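Local coordinates for breast cancer anti-estrogen resistance protein 1 (Mus musculus, PDB 5W93), which acts as a docking protein that coordinates tyrosine kinase-based signalling linked to cell adhesion and is implicated in cell migration, at residues Asp64-Gln69 with Ser77-Tyr82; Lys50-Ser55 with Asp115-Leu120. The protein carries 2 engineered substitutions. One frame throughout, in Å; residues are numbered along the deposited sequence.

Interaction 1 (Asp64-Gln69 with Ser77-Tyr82)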
ATOM      1  N   ASP A  64      -2.653   2.201  11.349  1.00 24.54           N
ATOM      2  CA  ASP A  64      -1.907   2.503  12.566  1.00 23.60           C
ATOM      3  C   ASP A  64      -2.720   3.356  13.552  1.00 28.34           C
ATOM      4  O   ASP A  64      -2.765   3.097  14.757  1.00 31.19           O
ATOM      5  CB  ASP A  64      -0.621   3.227  12.199  1.00 30.60           C
ATOM      6  CG  ASP A  64       0.379   3.214  13.315  1.00 34.24           C
ATOM      7  OD1 ASP A  64       1.014   2.163  13.520  1.00 41.65           O
ATOM      8  OD2 ASP A  64       0.521   4.255  13.980  1.00 34.71           O
ATOM      9  N   THR A  65      -3.343   4.389  13.010  1.00 25.60           N
ATOM     10  CA  THR A  65      -4.167   5.314  13.777  1.00 28.76           C
ATOM     11  C   THR A  65      -5.385   4.607  14.364  1.00 22.80           C
ATOM     12  O   THR A  65      -5.706   4.771  15.540  1.00 26.22           O
ATOM     13  CB  THR A  65      -4.635   6.480  12.896  1.00 32.19           C
ATOM     14  OG1 THR A  65      -3.500   7.214  12.440  1.00 32.21           O
ATOM     15  CG2 THR A  65      -5.571   7.432  13.671  1.00 37.29           C
ATOM     16  N   LEU A  66      -6.054   3.814  13.533  1.00 23.24           N
ATOM     17  CA  LEU A  66      -7.204   3.024  13.961  1.00 27.06           C
ATOM     18  C   LEU A  66      -6.869   2.010  15.052  1.00 27.76           C
ATOM     19  O   LEU A  66      -7.583   1.895  16.045  1.00 35.03           O
ATOM     20  CB  LEU A  66      -7.785   2.273  12.772  1.00 33.77           C
ATOM     21  CG  LEU A  66      -9.098   2.694  12.163  1.00 38.09           C
ATOM     22  CD1 LEU A  66      -9.476   1.615  11.182  1.00 28.93           C
ATOM     23  CD2 LEU A  66     -10.152   2.860  13.256  1.00 31.64           C
ATOM     24  N   SER A  67      -5.798   1.251  14.835  1.00 28.43           N
ATOM     25  CA  SER A  67      -5.395   0.182  15.747  1.00 32.40           C
ATOM     26  C   SER A  67      -5.025   0.715  17.117  1.00 34.63           C
ATOM     27  O   SER A  67      -5.256   0.060  18.132  1.00 41.71           O
ATOM     28  CB  SER A  67      -4.206  -0.603  15.179  1.00 31.76           C
ATOM     29  OG  SER A  67      -3.009   0.152  15.252  1.00 37.78           O
ATOM     30  N   ARG A  68      -4.445   1.907  17.146  1.00 28.05           N
ATOM     31  CA  ARG A  68      -4.022   2.481  18.409  1.00 26.62           C
ATOM     32  C   ARG A  68      -5.205   2.934  19.264  1.00 30.31           C
ATOM     33  O   ARG A  68      -5.108   2.981  20.486  1.00 26.37           O
ATOM     34  CB  ARG A  68      -3.076   3.648  18.163  1.00 27.43           C
ATOM     35  CG  ARG A  68      -1.672   3.201  17.786  1.00 37.76           C
ATOM     36  CD  ARG A  68      -0.652   4.257  18.143  1.00 54.03           C
ATOM     37  NE  ARG A  68      -0.578   5.323  17.152  1.00 59.31           N
ATOM     38  CZ  ARG A  68      -0.013   6.508  17.371  1.00 63.83           C
ATOM     39  NH1 ARG A  68       0.509   6.799  18.559  1.00 60.69           N
ATOM     40  NH2 ARG A  68       0.016   7.414  16.405  1.00 70.56           N
ATOM     41  N   GLN A  69      -6.321   3.246  18.615  1.00 26.96           N
ATOM     42  CA  GLN A  69      -7.447   3.877  19.300  1.00 27.61           C
ATOM     43  C   GLN A  69      -8.695   3.006  19.410  1.00 31.68           C
ATOM     44  O   GLN A  69      -9.657   3.368  20.091  1.00 27.93           O
ATOM     45  CB  GLN A  69      -7.817   5.172  18.583  1.00 34.65           C
ATOM     46  CG  GLN A  69      -6.733   6.213  18.597  1.00 35.42           C
ATOM     47  CD  GLN A  69      -7.166   7.445  17.856  1.00 34.97           C
ATOM     48  OE1 GLN A  69      -6.985   7.548  16.641  1.00 36.72           O
ATOM     49  NE2 GLN A  69      -7.776   8.374  18.571  1.00 26.26           N
ATOM     50  N   SER A  77      -6.754  -6.355  16.331  1.00 26.46           N
ATOM     51  CA  SER A  77      -6.074  -7.486  15.703  1.00 30.46           C
ATOM     52  C   SER A  77      -6.085  -7.444  14.192  1.00 28.94           C
ATOM     53  O   SER A  77      -5.037  -7.575  13.550  1.00 27.72           O
ATOM     54  CB  SER A  77      -6.711  -8.804  16.155  1.00 29.38           C
ATOM     55  OG  SER A  77      -6.181  -9.180  17.404  1.00 44.46           O
ATOM     56  N   GLN A  78      -7.277  -7.306  13.628  1.00 24.94           N
ATOM     57  CA  GLN A  78      -7.423  -7.226  12.185  1.00 27.25           C
ATOM     58  C   GLN A  78      -6.676  -6.026  11.593  1.00 24.93           C
ATOM     59  O   GLN A  78      -5.946  -6.175  10.624  1.00 25.31           O
ATOM     60  CB  GLN A  78      -8.901  -7.159  11.809  1.00 29.02           C
ATOM     61  CG  GLN A  78      -9.666  -8.468  12.020  1.00 38.06           C
ATOM     62  CD  GLN A  78      -9.438  -9.454  10.893  1.00 48.51           C
ATOM     63  OE1 GLN A  78      -9.119  -9.063   9.768  1.00 41.80           O
ATOM     64  NE2 GLN A  78      -9.592 -10.743  11.190  1.00 48.64           N
ATOM     65  N   VAL A  79      -6.855  -4.830  12.154  1.00 21.24           N
ATOM     66  CA  VAL A  79      -6.263  -3.661  11.514  1.00 19.25           C
ATOM     67  C   VAL A  79      -4.743  -3.700  11.673  1.00 22.23           C
ATOM     68  O   VAL A  79      -4.009  -3.347  10.753  1.00 23.25           O
ATOM     69  CB  VAL A  79      -6.862  -2.330  12.056  1.00 27.46           C
ATOM     70  CG1 VAL A  79      -8.370  -2.294  11.804  1.00 22.83           C
ATOM     71  CG2 VAL A  79      -6.632  -2.208  13.519  1.00 42.22           C
ATOM     72  N   THR A  80      -4.253  -4.179  12.811  1.00 24.01           N
ATOM     73  CA  THR A  80      -2.801  -4.331  12.963  1.00 24.83           C
ATOM     74  C   THR A  80      -2.238  -5.377  11.968  1.00 26.49           C
ATOM     75  O   THR A  80      -1.162  -5.187  11.401  1.00 24.76           O
ATOM     76  CB  THR A  80      -2.431  -4.714  14.415  1.00 29.91           C
ATOM     77  OG1 THR A  80      -2.718  -3.604  15.275  1.00 31.58           O
ATOM     78  CG2 THR A  80      -0.950  -5.067  14.539  1.00 30.31           C
ATOM     79  N   HIS A  81      -2.969  -6.463  11.738  1.00 30.93           N
ATOM     80  CA  HIS A  81      -2.593  -7.406  10.681  1.00 28.73           C
ATOM     81  C   HIS A  81      -2.397  -6.707   9.332  1.00 22.63           C
ATOM     82  O   HIS A  81      -1.362  -6.847   8.697  1.00 24.10           O
ATOM     83  CB  HIS A  81      -3.647  -8.510  10.504  1.00 30.80           C
ATOM     84  CG  HIS A  81      -3.440  -9.323   9.262  1.00 30.69           C
ATOM     85  ND1 HIS A  81      -2.552 -10.377   9.200  1.00 30.98           N
ATOM     86  CD2 HIS A  81      -3.975  -9.217   8.019  1.00 35.07           C
ATOM     87  CE1 HIS A  81      -2.559 -10.892   7.984  1.00 32.63           C
ATOM     88  NE2 HIS A  81      -3.415 -10.204   7.245  1.00 33.91           N
ATOM     89  N   TYR A  82      -3.398  -5.948   8.892  1.00 22.55           N
ATOM     90  CA  TYR A  82      -3.305  -5.309   7.585  1.00 21.24           C
ATOM     91  C   TYR A  82      -2.249  -4.215   7.575  1.00 24.89           C
ATOM     92  O   TYR A  82      -1.546  -4.067   6.587  1.00 28.25           O
ATOM     93  CB  TYR A  82      -4.684  -4.770   7.119  1.00 27.22           C
ATOM     94  CG  TYR A  82      -5.513  -5.919   6.600  1.00 28.17           C
ATOM     95  CD1 TYR A  82      -5.227  -6.494   5.357  1.00 25.55           C
ATOM     96  CD2 TYR A  82      -6.512  -6.493   7.376  1.00 23.49           C
ATOM     97  CE1 TYR A  82      -5.930  -7.593   4.893  1.00 25.47           C
ATOM     98  CE2 TYR A  82      -7.225  -7.604   6.915  1.00 31.98           C
ATOM     99  CZ  TYR A  82      -6.928  -8.141   5.672  1.00 26.64           C
ATOM    100  OH  TYR A  82      -7.623  -9.233   5.203  1.00 30.34           O
TER
HETATM  101  O   HOH W   1      -0.996  -1.385  14.458  1.00 36.60           O
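Ser67 and Val79 meet near one end of the FAT-like C-terminal four-helix bundle, where helices 42-69 and 73-102 form an antiparallel helical hairpin. The short segments run at 151° to one another, and their axes approach to 8.6 Å. Such a close approach suits small side chains, and Ser67 is the smallest of those that touch. Ser67 CB presses on Val79 CG2 at 3.3 Å, tighter than a usual carbon-carbon contact, and lies 3.4 Å from Thr80 OG1. Further out, at chi1 73° the hydroxyl of Ser67 is tucked in against its own backbone, which brings Ser67 OG back over its own helix, 3.0 Å from Asp64 O. The Gly63 carbonyl is a second, weaker partner there, and the hydroxyl proton is not assigned to one acceptor. Ser67 OG also lies 2.7 Å from the O of a water that links the helices.

On the inner side of the hairpin, Leu66 crosses Val79 at about a right angle, with Leu66 CD1 4.1 Å from Val79 CG1. Leu66 continues the apolar core by touching Leu10, Leu11 and Tyr14 of helix 5-37 and Leu131 of helix 107-135. On the other side of Val79, Thr80 is held to its own helix through the Arg76 carbonyl, and its OG1 accepts a bond of 2.9 Å from the bridging water O.

Interaction 2 (Lys50-Ser55 with Asp115-Leu120)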
ATOM      1  N   LYS A  50       7.631   4.874  -6.376  1.00 19.00           N
ATOM      2  CA  LYS A  50       7.546   5.784  -5.244  1.00 23.29           C
ATOM      3  C   LYS A  50       6.126   6.337  -5.082  1.00 20.65           C
ATOM      4  O   LYS A  50       5.665   6.523  -3.959  1.00 23.98           O
ATOM      5  CB  LYS A  50       8.552   6.924  -5.392  1.00 21.58           C
ATOM      6  CG  LYS A  50       9.999   6.446  -5.247  1.00 26.46           C
ATOM      7  CD  LYS A  50      10.948   7.620  -5.098  1.00 33.60           C
ATOM      8  CE  LYS A  50      11.267   8.231  -6.429  1.00 41.70           C
ATOM      9  NZ  LYS A  50      12.709   8.649  -6.490  1.00 41.70           N
ATOM     10  N   PHE A  51       5.434   6.599  -6.188  1.00 22.68           N
ATOM     11  CA  PHE A  51       4.055   7.116  -6.109  1.00 22.13           C
ATOM     12  C   PHE A  51       3.123   6.067  -5.481  1.00 23.37           C
ATOM     13  O   PHE A  51       2.224   6.388  -4.678  1.00 20.08           O
ATOM     14  CB  PHE A  51       3.511   7.500  -7.500  1.00 24.87           C
ATOM     15  CG  PHE A  51       4.337   8.524  -8.246  1.00 29.80           C
ATOM     16  CD1 PHE A  51       5.121   9.454  -7.570  1.00 29.11           C
ATOM     17  CD2 PHE A  51       4.306   8.564  -9.638  1.00 23.67           C
ATOM     18  CE1 PHE A  51       5.865  10.402  -8.259  1.00 35.79           C
ATOM     19  CE2 PHE A  51       5.062   9.519 -10.337  1.00 26.58           C
ATOM     20  CZ  PHE A  51       5.832  10.431  -9.644  1.00 29.11           C
ATOM     21  N   VAL A  52       3.336   4.808  -5.858  1.00 22.03           N
ATOM     22  CA  VAL A  52       2.549   3.705  -5.297  1.00 20.41           C
ATOM     23  C   VAL A  52       2.781   3.578  -3.791  1.00 20.37           C
ATOM     24  O   VAL A  52       1.842   3.434  -3.010  1.00 19.88           O
ATOM     25  CB  VAL A  52       2.891   2.364  -5.984  1.00 21.03           C
ATOM     26  CG1 VAL A  52       2.342   1.203  -5.187  1.00 20.35           C
ATOM     27  CG2 VAL A  52       2.326   2.349  -7.406  1.00 24.01           C
ATOM     28  N   ILE A  53       4.047   3.647  -3.396  1.00 19.11           N
ATOM     29  CA  ILE A  53       4.442   3.514  -2.002  1.00 19.91           C
ATOM     30  C   ILE A  53       3.873   4.660  -1.157  1.00 22.60           C
ATOM     31  O   ILE A  53       3.277   4.449  -0.103  1.00 24.64           O
ATOM     32  CB  ILE A  53       5.987   3.489  -1.883  1.00 21.07           C
ATOM     33  CG1 ILE A  53       6.524   2.195  -2.492  1.00 25.65           C
ATOM     34  CG2 ILE A  53       6.432   3.616  -0.436  1.00 20.15           C
ATOM     35  CD1 ILE A  53       8.045   2.231  -2.750  1.00 29.27           C
ATOM     36  N   LEU A  54       4.065   5.878  -1.628  1.00 22.33           N
ATOM     37  CA  LEU A  54       3.544   7.026  -0.910  1.00 24.76           C
ATOM     38  C   LEU A  54       2.022   6.959  -0.716  1.00 20.84           C
ATOM     39  O   LEU A  54       1.516   7.211   0.375  1.00 24.33           O
ATOM     40  CB  LEU A  54       3.968   8.287  -1.654  1.00 28.53           C
ATOM     41  CG  LEU A  54       3.126   9.534  -1.823  1.00 55.22           C
ATOM     42  CD1 LEU A  54       3.055  10.312  -0.517  1.00 66.56           C
ATOM     43  CD2 LEU A  54       3.829  10.331  -2.898  1.00 62.26           C
ATOM     44  N   SER A  55       1.295   6.580  -1.757  1.00 20.64           N
ATOM     45  CA  SER A  55      -0.163   6.569  -1.679  1.00 22.51           C
ATOM     46  C   SER A  55      -0.677   5.384  -0.829  1.00 30.63           C
ATOM     47  O   SER A  55      -1.614   5.545  -0.045  1.00 24.73           O
ATOM     48  CB  SER A  55      -0.766   6.553  -3.091  1.00 27.37           C
ATOM     49  OG  SER A  55      -0.456   5.345  -3.778  1.00 43.01           O
ATOM     50  N   ASP A 115       4.423  -8.062  -9.642  1.00 32.48           N
ATOM     51  CA  ASP A 115       3.700  -8.990  -8.773  1.00 30.91           C
ATOM     52  C   ASP A 115       3.519  -8.427  -7.361  1.00 26.84           C
ATOM     53  O   ASP A 115       2.453  -8.592  -6.766  1.00 28.47           O
ATOM     54  CB  ASP A 115       4.423 -10.342  -8.684  1.00 34.61           C
ATOM     55  CG  ASP A 115       4.305 -11.179  -9.965  1.00 40.65           C
ATOM     56  OD1 ASP A 115       3.425 -10.901 -10.810  1.00 41.78           O
ATOM     57  OD2 ASP A 115       5.107 -12.124 -10.117  1.00 45.35           O
ATOM     58  N   ARG A 116       4.558  -7.795  -6.812  1.00 25.80           N
ATOM     59  CA  ARG A 116       4.438  -7.205  -5.475  1.00 24.25           C
ATOM     60  C   ARG A 116       3.430  -6.083  -5.503  1.00 23.29           C
ATOM     61  O   ARG A 116       2.661  -5.930  -4.567  1.00 27.30           O
ATOM     62  CB  ARG A 116       5.761  -6.655  -4.937  1.00 23.36           C
ATOM     63  CG  ARG A 116       6.874  -7.666  -4.830  1.00 35.90           C
ATOM     64  CD  ARG A 116       6.584  -8.794  -3.839  1.00 35.57           C
ATOM     65  NE  ARG A 116       7.599  -9.827  -4.036  1.00 53.07           N
ATOM     66  CZ  ARG A 116       8.759  -9.885  -3.387  1.00 51.46           C
ATOM     67  NH1 ARG A 116       9.056  -9.002  -2.439  1.00 49.39           N
ATOM     68  NH2 ARG A 116       9.617 -10.852  -3.670  1.00 45.83           N
ATOM     69  N   VAL A 117       3.445  -5.284  -6.564  1.00 27.33           N
ATOM     70  CA  VAL A 117       2.490  -4.179  -6.666  1.00 24.96           C
ATOM     71  C   VAL A 117       1.069  -4.713  -6.822  1.00 23.43           C
ATOM     72  O   VAL A 117       0.148  -4.194  -6.190  1.00 29.01           O
ATOM     73  CB  VAL A 117       2.845  -3.228  -7.817  1.00 24.96           C
ATOM     74  CG1 VAL A 117       1.735  -2.192  -8.024  1.00 23.02           C
ATOM     75  CG2 VAL A 117       4.202  -2.538  -7.527  1.00 23.21           C
ATOM     76  N   LYS A 118       0.889  -5.765  -7.627  1.00 25.28           N
ATOM     77  CA  LYS A 118      -0.436  -6.409  -7.737  1.00 26.32           C
ATOM     78  C   LYS A 118      -0.933  -6.911  -6.378  1.00 26.58           C
ATOM     79  O   LYS A 118      -2.093  -6.713  -6.012  1.00 25.22           O
ATOM     80  CB  LYS A 118      -0.414  -7.600  -8.706  1.00 35.32           C
ATOM     81  CG  LYS A 118      -0.405  -7.285 -10.186  1.00 49.62           C
ATOM     82  CD  LYS A 118      -0.604  -8.591 -10.982  1.00 58.94           C
ATOM     83  CE  LYS A 118      -0.156  -8.466 -12.437  1.00 67.48           C
ATOM     84  NZ  LYS A 118       0.337  -9.780 -12.974  1.00 72.54           N
ATOM     85  N   GLU A 119      -0.050  -7.575  -5.644  1.00 25.18           N
ATOM     86  CA  GLU A 119      -0.385  -8.089  -4.320  1.00 28.22           C
ATOM     87  C   GLU A 119      -0.759  -6.963  -3.364  1.00 25.18           C
ATOM     88  O   GLU A 119      -1.680  -7.102  -2.553  1.00 25.13           O
ATOM     89  CB  GLU A 119       0.781  -8.891  -3.742  1.00 29.12           C
ATOM     90  CG  GLU A 119       0.487  -9.438  -2.350  1.00 28.16           C
ATOM     91  CD  GLU A 119       1.571 -10.372  -1.837  1.00 37.27           C
ATOM     92  OE1 GLU A 119       2.653 -10.447  -2.474  1.00 36.70           O
ATOM     93  OE2 GLU A 119       1.344 -11.012  -0.786  1.00 32.87           O
ATOM     94  N   LEU A 120      -0.049  -5.842  -3.471  1.00 23.93           N
ATOM     95  CA  LEU A 120      -0.404  -4.647  -2.700  1.00 26.42           C
ATOM     96  C   LEU A 120      -1.799  -4.146  -3.043  1.00 24.33           C
ATOM     97  O   LEU A 120      -2.597  -3.872  -2.141  1.00 26.22           O
ATOM     98  CB  LEU A 120       0.618  -3.526  -2.919  1.00 24.57           C
ATOM     99  CG  LEU A 120       0.288  -2.226  -2.163  1.00 25.99           C
ATOM    100  CD1 LEU A 120       0.522  -2.374  -0.664  1.00 22.54           C
ATOM    101  CD2 LEU A 120       1.087  -1.047  -2.717  1.00 26.90           C
TER
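A methyl of Val52, on helix 42-69, reaches across the four-helix bundle of the Cas C-terminal domain to Leu120 and Val117 of helix 107-135. These are the second and fourth helices of the bundle and run in roughly the same sense; they meet across the core through side chains, the nearest CA atoms, those of Val52 and Val117, being 8.0 Å apart. The contact is wholly apolar.

Val52 buries the largest area of the three. Its CG1 lies anti to the backbone N (chi1 166°) and is the methyl that reaches Leu120, with CD2 of that leucine 3.6 Å from Val52 CG1. The two side chains run past each other in opposite senses and touch methyl to methyl. Leu120 is fully extended toward the core: CG is anti to the backbone N (chi1 179°), and CD2 continues the line away from CA. It also rests on Ile93 of helix 73-102, while Val117, one turn earlier, touches Phe32 of helix 5-37. All four helices therefore contribute to this layer of the core.

The contact also backs the binding surface for the paxillin LD1 peptide. Ile53 and Leu54, next to Val52 in the sequence, pack on apolar peptide side chains, and Lys50 NZ is hydrogen-bonded to the peptide backbone. Helix 42-69 thus serves the core through Val52 and the ligand through neighbouring positions. The segment also belongs to the region described as a divergent helix-loop-helix motif.

Val117 makes the looser half of the contact: its bond from CA to CB does not aim straight at Val52, and its CG1 lies 4.5 Å from Val52 CG1.

Overall arrangement
From the N terminus, helix 5-37 leads into helix 42-69, which carries one side of both interactions: 50-55 comes first, and 64-69 follows near the helix's end. After the short turn, 77-82 on helix 73-102 closes interaction 1, a local hairpin. The chain then completes that helix and turns into helix 107-135, where 115-120 closes interaction 2 over a loop of 59 residues. Interaction 1 is nested wholly within that loop. The centres lie 20 Å apart, with nearest atoms about 8 Å apart, so the two do not touch. Helix 42-69 is thus tied to its sequence neighbour near one end and to the last helix midway along the bundle.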